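Local coordinates for endosialidase (PDB 4HIZ), which cleaves polysialic acid internally, hydrolysing alpha2,8 and alpha2,9 linkages between sialic acid units, as an endosialidase of bacteriophage phi92, at residues 481-486 / 519-524; 88-93 / 474-479; 57-62 / 419-424. All coordinates share one frame; numbering follows the deposited sequence.

Interaction 1 (481-486 / 519-524); sequences DGWLYY and SYRLKI. With EDO (1,2-ethanediol), chain R.
The guanidinium of Arg521 lies flat on the indole of Trp483: the planes are 10° apart and the group centres 3.8 Å apart. Arg521 NE stands 3.4 Å above the middle of the Trp483 ring system, CD sits over the five-membered ring in a CH-pi contact, and CZ over the six-membered ring makes the cation-pi component. The Arg521 chain runs extended to CD and bends at chi3 (78°), which brings NE over the indole. Alongside, Tyr485 points the same way as Arg521, its CE2 3.5 Å from Arg521 CG, while Ser519 OG approaches the Tyr485 ring at its edge, in plane. Asp122 O receives hydrogen bonds from both Tyr485 OH and Arg521 NH1, and Asp533 forms a salt bridge with Arg521 NH2. On the other sheet face, Leu484 CB packs 3.7 Å from Ile524 CG2. Backbone bonds fix this arrangement: Leu484 and Leu522 form a hydrogen-bonded pair, with Leu522 N 2.8 Å from Leu484 O, and Tyr486 pairs likewise with Tyr520. Between them, Tyr485 and Arg521 make a non-hydrogen-bonded pair. The result is an antiparallel strand pair at the middle of a four-stranded sheet, the blade architecture of a sialidase beta-propeller.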
# COMPACT_ATOMS: atom_id res chain seq x y z
N ASP A 481 -11.22 11.59 -25.69
CA ASP A 481 -12.15 12.72 -25.69
C ASP A 481 -11.40 14.05 -25.68
O ASP A 481 -10.54 14.29 -26.54
CB ASP A 481 -13.18 12.58 -24.53
CG ASP A 481 -14.00 11.28 -24.64
OD1 ASP A 481 -14.63 11.07 -25.70
OD2 ASP A 481 -14.00 10.45 -23.69
N GLY A 482 -11.66 14.86 -24.67
CA GLY A 482 -11.05 16.18 -24.58
C GLY A 482 -9.70 16.29 -23.92
O GLY A 482 -9.26 17.40 -23.64
N TRP A 483 -9.05 15.16 -23.69
CA TRP A 483 -7.74 15.16 -23.07
C TRP A 483 -6.72 14.40 -23.92
O TRP A 483 -7.02 13.33 -24.49
CB TRP A 483 -7.80 14.43 -21.72
CG TRP A 483 -8.56 15.08 -20.61
CD1 TRP A 483 -9.69 14.60 -20.00
CD2 TRP A 483 -8.19 16.28 -19.92
NE1 TRP A 483 -10.05 15.44 -18.95
CE2 TRP A 483 -9.16 16.49 -18.90
CE3 TRP A 483 -7.16 17.22 -20.09
CZ2 TRP A 483 -9.09 17.60 -18.03
CZ3 TRP A 483 -7.09 18.33 -19.22
CH2 TRP A 483 -8.06 18.50 -18.20
N LEU A 484 -5.52 14.95 -24.03
CA LEU A 484 -4.40 14.27 -24.70
C LEU A 484 -3.40 13.87 -23.58
O LEU A 484 -3.26 14.60 -22.60
CB LEU A 484 -3.77 15.26 -25.68
CG LEU A 484 -2.45 14.80 -26.32
CD1 LEU A 484 -2.32 15.42 -27.75
CD2 LEU A 484 -1.22 15.16 -25.48
N TYR A 485 -2.75 12.73 -23.73
CA TYR A 485 -1.81 12.21 -22.72
C TYR A 485 -0.45 11.96 -23.37
O TYR A 485 -0.35 11.20 -24.34
CB TYR A 485 -2.30 10.89 -22.14
CG TYR A 485 -3.69 11.03 -21.55
CD1 TYR A 485 -4.83 10.91 -22.36
CD2 TYR A 485 -3.88 11.28 -20.18
CE1 TYR A 485 -6.11 11.06 -21.86
CE2 TYR A 485 -5.15 11.41 -19.68
CZ TYR A 485 -6.25 11.30 -20.50
OH TYR A 485 -7.54 11.46 -19.97
N TYR A 486 0.58 12.61 -22.83
CA TYR A 486 1.96 12.22 -23.16
C TYR A 486 2.43 11.41 -21.97
O TYR A 486 2.54 11.95 -20.86
CB TYR A 486 2.83 13.45 -23.38
CG TYR A 486 4.35 13.20 -23.49
CD1 TYR A 486 4.86 12.20 -24.30
CD2 TYR A 486 5.27 13.97 -22.76
CE1 TYR A 486 6.20 11.99 -24.45
CE2 TYR A 486 6.64 13.78 -22.88
CZ TYR A 486 7.10 12.77 -23.73
OH TYR A 486 8.45 12.56 -23.85
N SER A 519 2.36 10.94 -16.59
CA SER A 519 1.42 11.30 -17.65
C SER A 519 1.17 12.81 -17.62
O SER A 519 0.77 13.36 -16.57
CB SER A 519 0.12 10.56 -17.40
OG SER A 519 -0.91 11.04 -18.26
N TYR A 520 1.44 13.48 -18.74
CA TYR A 520 1.12 14.89 -18.86
C TYR A 520 -0.22 14.95 -19.60
O TYR A 520 -0.31 14.54 -20.78
CB TYR A 520 2.19 15.62 -19.67
CG TYR A 520 1.94 17.09 -19.79
CD1 TYR A 520 2.32 17.98 -18.77
CD2 TYR A 520 1.32 17.62 -20.93
CE1 TYR A 520 2.09 19.37 -18.90
CE2 TYR A 520 1.10 18.99 -21.06
CZ TYR A 520 1.49 19.86 -20.07
OH TYR A 520 1.25 21.22 -20.26
N ARG A 521 -1.26 15.40 -18.90
CA ARG A 521 -2.62 15.38 -19.44
C ARG A 521 -2.97 16.82 -19.84
O ARG A 521 -2.99 17.73 -18.98
CB ARG A 521 -3.61 14.87 -18.38
CG ARG A 521 -5.03 14.81 -18.94
CD ARG A 521 -6.06 14.28 -17.88
NE ARG A 521 -6.45 15.30 -16.91
CZ ARG A 521 -7.50 15.14 -16.09
NH1 ARG A 521 -8.16 13.98 -16.06
NH2 ARG A 521 -7.84 16.11 -15.24
N LEU A 522 -3.21 17.00 -21.14
CA LEU A 522 -3.37 18.31 -21.76
C LEU A 522 -4.78 18.49 -22.32
O LEU A 522 -5.28 17.65 -23.12
CB LEU A 522 -2.34 18.49 -22.91
CG LEU A 522 -2.50 19.79 -23.71
CD1 LEU A 522 -2.17 21.00 -22.86
CD2 LEU A 522 -1.55 19.76 -24.93
N LYS A 523 -5.46 19.57 -21.93
CA LYS A 523 -6.79 19.89 -22.48
C LYS A 523 -6.70 20.24 -23.97
O LYS A 523 -5.92 21.11 -24.37
CB LYS A 523 -7.39 21.06 -21.69
CG LYS A 523 -8.68 21.65 -22.25
CD LYS A 523 -9.24 22.63 -21.21
CE LYS A 523 -10.55 23.26 -21.63
NZ LYS A 523 -10.41 23.94 -22.93
N ILE A 524 -7.50 19.56 -24.80
CA ILE A 524 -7.43 19.77 -26.24
C ILE A 524 -8.78 20.14 -26.89
O ILE A 524 -8.83 20.38 -28.09
CB ILE A 524 -6.83 18.53 -27.01
CG1 ILE A 524 -7.63 17.26 -26.65
CG2 ILE A 524 -5.28 18.42 -26.75
CD1 ILE A 524 -7.36 16.06 -27.49
C1 EDO R . -12.86 6.20 -25.86
O1 EDO R . -13.02 4.81 -25.62
C2 EDO R . -13.57 7.04 -24.81
O2 EDO R . -14.00 8.25 -25.43

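Interaction 2 (88-93 / 474-479). With NA (sodium ion), chain B; EDO (1,2-ethanediol), chain L.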
# COMPACT_ATOMS: atom_id res chain seq x y z
N ASP A 88 6.35 2.77 -28.30
CA ASP A 88 5.29 3.74 -28.54
C ASP A 88 4.02 2.89 -28.59
O ASP A 88 3.61 2.44 -29.68
CB ASP A 88 5.49 4.51 -29.86
CG ASP A 88 4.38 5.52 -30.13
OD1 ASP A 88 3.63 5.87 -29.16
OD2 ASP A 88 4.23 5.96 -31.30
N LYS A 89 3.42 2.64 -27.43
CA LYS A 89 2.45 1.57 -27.24
C LYS A 89 1.14 2.01 -26.63
O LYS A 89 0.23 1.18 -26.49
CB LYS A 89 3.03 0.50 -26.27
CG LYS A 89 4.28 -0.22 -26.84
CD LYS A 89 4.76 -1.32 -25.89
CE LYS A 89 5.47 -0.71 -24.62
NZ LYS A 89 6.90 -0.19 -24.98
N THR A 90 1.03 3.27 -26.21
CA THR A 90 -0.22 3.65 -25.52
C THR A 90 -1.46 3.62 -26.41
O THR A 90 -1.37 3.79 -27.63
CB THR A 90 -0.13 5.04 -24.84
OG1 THR A 90 0.01 6.07 -25.82
CG2 THR A 90 1.02 5.08 -23.81
N PHE A 91 -2.63 3.41 -25.79
CA PHE A 91 -3.88 3.45 -26.53
C PHE A 91 -5.04 3.60 -25.56
O PHE A 91 -4.88 3.40 -24.35
CB PHE A 91 -4.02 2.17 -27.43
CG PHE A 91 -4.09 0.88 -26.65
CD1 PHE A 91 -5.32 0.41 -26.16
CD2 PHE A 91 -2.94 0.15 -26.37
CE1 PHE A 91 -5.37 -0.79 -25.43
CE2 PHE A 91 -2.98 -1.06 -25.64
CZ PHE A 91 -4.21 -1.53 -25.16
N VAL A 92 -6.18 4.02 -26.10
CA VAL A 92 -7.43 4.14 -25.33
C VAL A 92 -8.45 3.19 -25.97
O VAL A 92 -8.61 3.17 -27.22
CB VAL A 92 -7.92 5.59 -25.34
CG1 VAL A 92 -9.25 5.74 -24.55
CG2 VAL A 92 -6.82 6.54 -24.75
N TYR A 93 -9.08 2.38 -25.15
CA TYR A 93 -10.09 1.44 -25.66
C TYR A 93 -11.24 1.34 -24.67
O TYR A 93 -10.99 1.10 -23.47
CB TYR A 93 -9.49 0.05 -25.91
CG TYR A 93 -10.46 -0.90 -26.58
CD1 TYR A 93 -10.66 -0.88 -27.98
CD2 TYR A 93 -11.15 -1.86 -25.82
CE1 TYR A 93 -11.57 -1.77 -28.55
CE2 TYR A 93 -12.06 -2.76 -26.39
CZ TYR A 93 -12.26 -2.71 -27.74
OH TYR A 93 -13.12 -3.62 -28.33
N VAL A 474 11.36 8.63 -23.75
CA VAL A 474 11.05 7.36 -24.39
C VAL A 474 9.55 7.03 -24.25
O VAL A 474 9.16 5.94 -23.82
CB VAL A 474 11.99 6.18 -23.93
CG1 VAL A 474 13.44 6.40 -24.50
CG2 VAL A 474 12.03 5.97 -22.39
N GLY A 475 8.73 8.00 -24.66
CA GLY A 475 7.31 8.02 -24.31
C GLY A 475 6.37 7.76 -25.48
O GLY A 475 6.75 7.26 -26.54
N SER A 476 5.11 8.10 -25.23
CA SER A 476 4.04 7.73 -26.17
C SER A 476 2.87 8.67 -25.95
O SER A 476 2.69 9.19 -24.83
CB SER A 476 3.67 6.28 -25.86
OG SER A 476 2.68 5.80 -26.74
N VAL A 477 2.08 8.92 -26.99
CA VAL A 477 0.93 9.84 -26.87
C VAL A 477 -0.35 9.15 -27.24
O VAL A 477 -0.43 8.43 -28.26
CB VAL A 477 1.14 11.07 -27.81
CG1 VAL A 477 -0.17 11.93 -27.92
CG2 VAL A 477 2.37 11.91 -27.29
N CYS A 478 -1.40 9.39 -26.43
CA CYS A 478 -2.72 8.92 -26.85
C CYS A 478 -3.77 9.96 -26.45
O CYS A 478 -3.45 10.95 -25.77
CB CYS A 478 -3.05 7.55 -26.21
SG CYS A 478 -3.06 7.61 -24.38
N VAL A 479 -5.02 9.76 -26.88
CA VAL A 479 -6.05 10.76 -26.65
C VAL A 479 -7.32 10.09 -26.21
O VAL A 479 -7.70 9.04 -26.75
CB VAL A 479 -6.33 11.55 -27.98
CG1 VAL A 479 -7.59 12.44 -27.90
CG2 VAL A 479 -5.11 12.42 -28.33
NA NA B . -1.17 6.01 -29.14
C1 EDO L . -6.79 6.02 -28.95
O1 EDO L . -5.85 4.96 -28.85
C2 EDO L . -6.22 7.29 -29.59
O2 EDO L . -5.04 7.66 -28.92
O HOH W 1 2.11 7.90 -29.67
O HOH W 2 -3.07 5.54 -31.21
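Ser476 OG is gripped by three hydrogen bonds from 88-93. Ser476 OG donates to Asp88 OD1 at 2.6 Å, nearly along the carboxylate C-O axis, and accepts from Thr90 OG1 at 2.8 Å and from Thr90 N, whose N-H points at it with an angle of 159°. Ser476 OG is anti to its own backbone N (chi1 -178°), a setting that carries it across to the 88-93 loop. Thr90 CG2 also packs against Ser476 CB, so polar and apolar branches of the threonine both meet the serine. Beside this network, the carbonyls Thr90 O and Val477 O each bind the sodium ion at 2.7 Å, and a water lies 2.9 Å from the metal. The ion thereby joins the two backbones without a side-chain ligand from either segment. Further along, Val92 CG2 meets Val479 O at 3.3 Å, and 1,2-ethanediol, probably from the crystallisation liquor, accepts from Val92 N and Val479 N through its two oxygens. In the next shell, Lys353 and Ser294 bind Asp88 OD2 and position the carboxylate. Backbone bonding of Ser476 with Ile487 holds 474-479 in its sheet, while Phe91 pairs with Tyr98. The two strands run 28° from parallel yet belong to different sheets, an arrangement consistent with neighbouring beta-propeller blades joined through a sodium site.

Interaction 3 (57-62 / 419-424); sequences VGQPLT and EWEGQE
Gln59 reaches the backbone of Gly422 with both ends of its amide, joining the N-terminal extension to a loop of the catalytic beta-propeller domain at a type II beta turn running from Glu421 to Glu424. Gly422 N donates to Gln59 OE1 at 3.0 Å, lying in the plane of the side-chain carbonyl and on one of its lone pairs, although the N-H...O angle is only 143°. The reciprocal bond, from Gln59 NE2 to Gly422 O, is longer at 3.1 Å but straighter at 162°, with the acceptor essentially in the amide plane. Two bonds in opposite directions thus fix the rotation of the amide. This is the close side of the contact: Gln59 OE1 also touches Glu421 CB at 3.3 Å. The Glu421 chain bends at chi2 (91°), swinging CD across toward Leu61, and Leu61 CD1 lies 3.5 Å from Glu421 OE2. Glu421 OE1 forms salt bridges with Arg435 and Arg55, which tie the carboxylate to both parts of the fold and would be expected to stabilise its negative charge. Packing is looser where Leu61 approaches Trp420: Leu61 CD1 comes no nearer than 4.2 Å to Trp420 CD1, and CD2 meets the indole obliquely. Phe437 and Arg435 lie against both side chains there. A single water bridges Gln59 O and Glu421 OE2, donating to each and lying 2.7 Å from both.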
# COMPACT_ATOMS: atom_id res chain seq x y z
N VAL A 57 23.09 30.20 -27.50
CA VAL A 57 22.86 31.27 -28.46
C VAL A 57 22.43 30.72 -29.82
O VAL A 57 23.03 29.78 -30.32
CB VAL A 57 24.11 32.15 -28.63
CG1 VAL A 57 23.90 33.16 -29.75
CG2 VAL A 57 24.41 32.87 -27.31
N GLY A 58 21.37 31.30 -30.38
CA GLY A 58 20.89 30.88 -31.69
C GLY A 58 19.86 29.78 -31.61
O GLY A 58 19.33 29.37 -32.65
N GLN A 59 19.58 29.27 -30.40
CA GLN A 59 18.60 28.19 -30.23
C GLN A 59 17.51 28.55 -29.23
O GLN A 59 17.49 28.04 -28.09
CB GLN A 59 19.31 26.88 -29.85
CG GLN A 59 20.24 26.40 -30.97
CD GLN A 59 20.72 24.98 -30.77
OE1 GLN A 59 19.90 24.06 -30.62
NE2 GLN A 59 22.05 24.77 -30.80
N PRO A 60 16.58 29.43 -29.63
CA PRO A 60 15.52 29.84 -28.72
C PRO A 60 14.54 28.68 -28.43
O PRO A 60 14.23 27.84 -29.31
CB PRO A 60 14.79 30.95 -29.49
CG PRO A 60 15.05 30.64 -30.95
CD PRO A 60 16.40 29.98 -31.00
N LEU A 61 14.11 28.63 -27.17
CA LEU A 61 13.11 27.68 -26.71
C LEU A 61 12.19 28.50 -25.82
O LEU A 61 12.59 29.57 -25.30
CB LEU A 61 13.78 26.56 -25.90
CG LEU A 61 14.80 25.72 -26.70
CD1 LEU A 61 15.62 24.84 -25.79
CD2 LEU A 61 14.01 24.86 -27.74
N THR A 62 10.95 28.03 -25.64
CA THR A 62 9.98 28.80 -24.84
C THR A 62 9.68 28.09 -23.55
O THR A 62 9.49 26.88 -23.55
CB THR A 62 8.69 29.02 -25.67
OG1 THR A 62 9.06 29.76 -26.85
CG2 THR A 62 7.62 29.80 -24.86
N GLU A 419 20.99 18.59 -22.85
CA GLU A 419 21.35 17.81 -24.05
C GLU A 419 20.47 18.13 -25.24
O GLU A 419 20.77 17.72 -26.37
CB GLU A 419 21.28 16.30 -23.77
CG GLU A 419 22.24 15.85 -22.71
CD GLU A 419 22.21 14.35 -22.47
OE1 GLU A 419 21.48 13.62 -23.18
OE2 GLU A 419 22.95 13.88 -21.58
N TRP A 420 19.38 18.87 -25.03
CA TRP A 420 18.40 19.03 -26.12
C TRP A 420 18.98 19.76 -27.34
O TRP A 420 18.80 19.35 -28.52
CB TRP A 420 17.18 19.82 -25.64
CG TRP A 420 16.09 19.94 -26.68
CD1 TRP A 420 15.91 20.98 -27.53
CD2 TRP A 420 14.99 19.03 -26.91
NE1 TRP A 420 14.80 20.76 -28.33
CE2 TRP A 420 14.20 19.57 -27.94
CE3 TRP A 420 14.63 17.79 -26.37
CZ2 TRP A 420 13.07 18.92 -28.45
CZ3 TRP A 420 13.49 17.15 -26.85
CH2 TRP A 420 12.73 17.71 -27.89
N GLU A 421 19.65 20.87 -27.07
CA GLU A 421 20.12 21.73 -28.16
C GLU A 421 21.17 21.06 -29.03
O GLU A 421 22.00 20.27 -28.56
CB GLU A 421 20.71 23.03 -27.59
CG GLU A 421 19.66 23.97 -26.89
CD GLU A 421 19.47 23.73 -25.40
OE1 GLU A 421 19.78 22.62 -24.89
OE2 GLU A 421 18.99 24.70 -24.75
N GLY A 422 21.12 21.38 -30.31
CA GLY A 422 22.04 20.80 -31.27
C GLY A 422 23.48 21.11 -30.88
O GLY A 422 23.78 22.23 -30.44
N GLN A 423 24.32 20.10 -31.05
CA GLN A 423 25.76 20.11 -30.79
C GLN A 423 26.13 19.97 -29.31
O GLN A 423 27.29 19.71 -29.00
CB GLN A 423 26.48 21.32 -31.43
CG GLN A 423 26.36 21.42 -32.97
CD GLN A 423 27.16 20.35 -33.72
OE1 GLN A 423 27.97 19.64 -33.12
NE2 GLN A 423 26.95 20.25 -35.04
N GLU A 424 25.16 20.13 -28.40
CA GLU A 424 25.47 20.00 -26.99
C GLU A 424 25.93 18.60 -26.65
O GLU A 424 25.40 17.62 -27.19
CB GLU A 424 24.25 20.36 -26.13
CG GLU A 424 23.96 21.82 -26.14
CD GLU A 424 25.12 22.63 -25.59
OE1 GLU A 424 25.50 22.43 -24.41
OE2 GLU A 424 25.64 23.48 -26.33
O HOH W 3 18.67 27.11 -25.83

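Interactions 1 and 2 adjoin, with centres 11 Å apart, because strands 473-480 and 483-490 are consecutive neighbours in one antiparallel sheet. A probable hydrogen bond from Tyr485 N to Cys478 O, 2.8 Å long, connects them directly, and Ile524 CD1 packs 3.7 Å from Val479 CG1. The sodium ion held in interaction 2 is about 9 Å from the Tyr485 side chain of interaction 1. Interaction 3 stands apart: its centre is 26 Å from that of interaction 1 and 27 Å from that of interaction 2, and it touches neither. Its segments alternate along the chain with those of interaction 2. None of the three contains a residue of the observed glycan pockets.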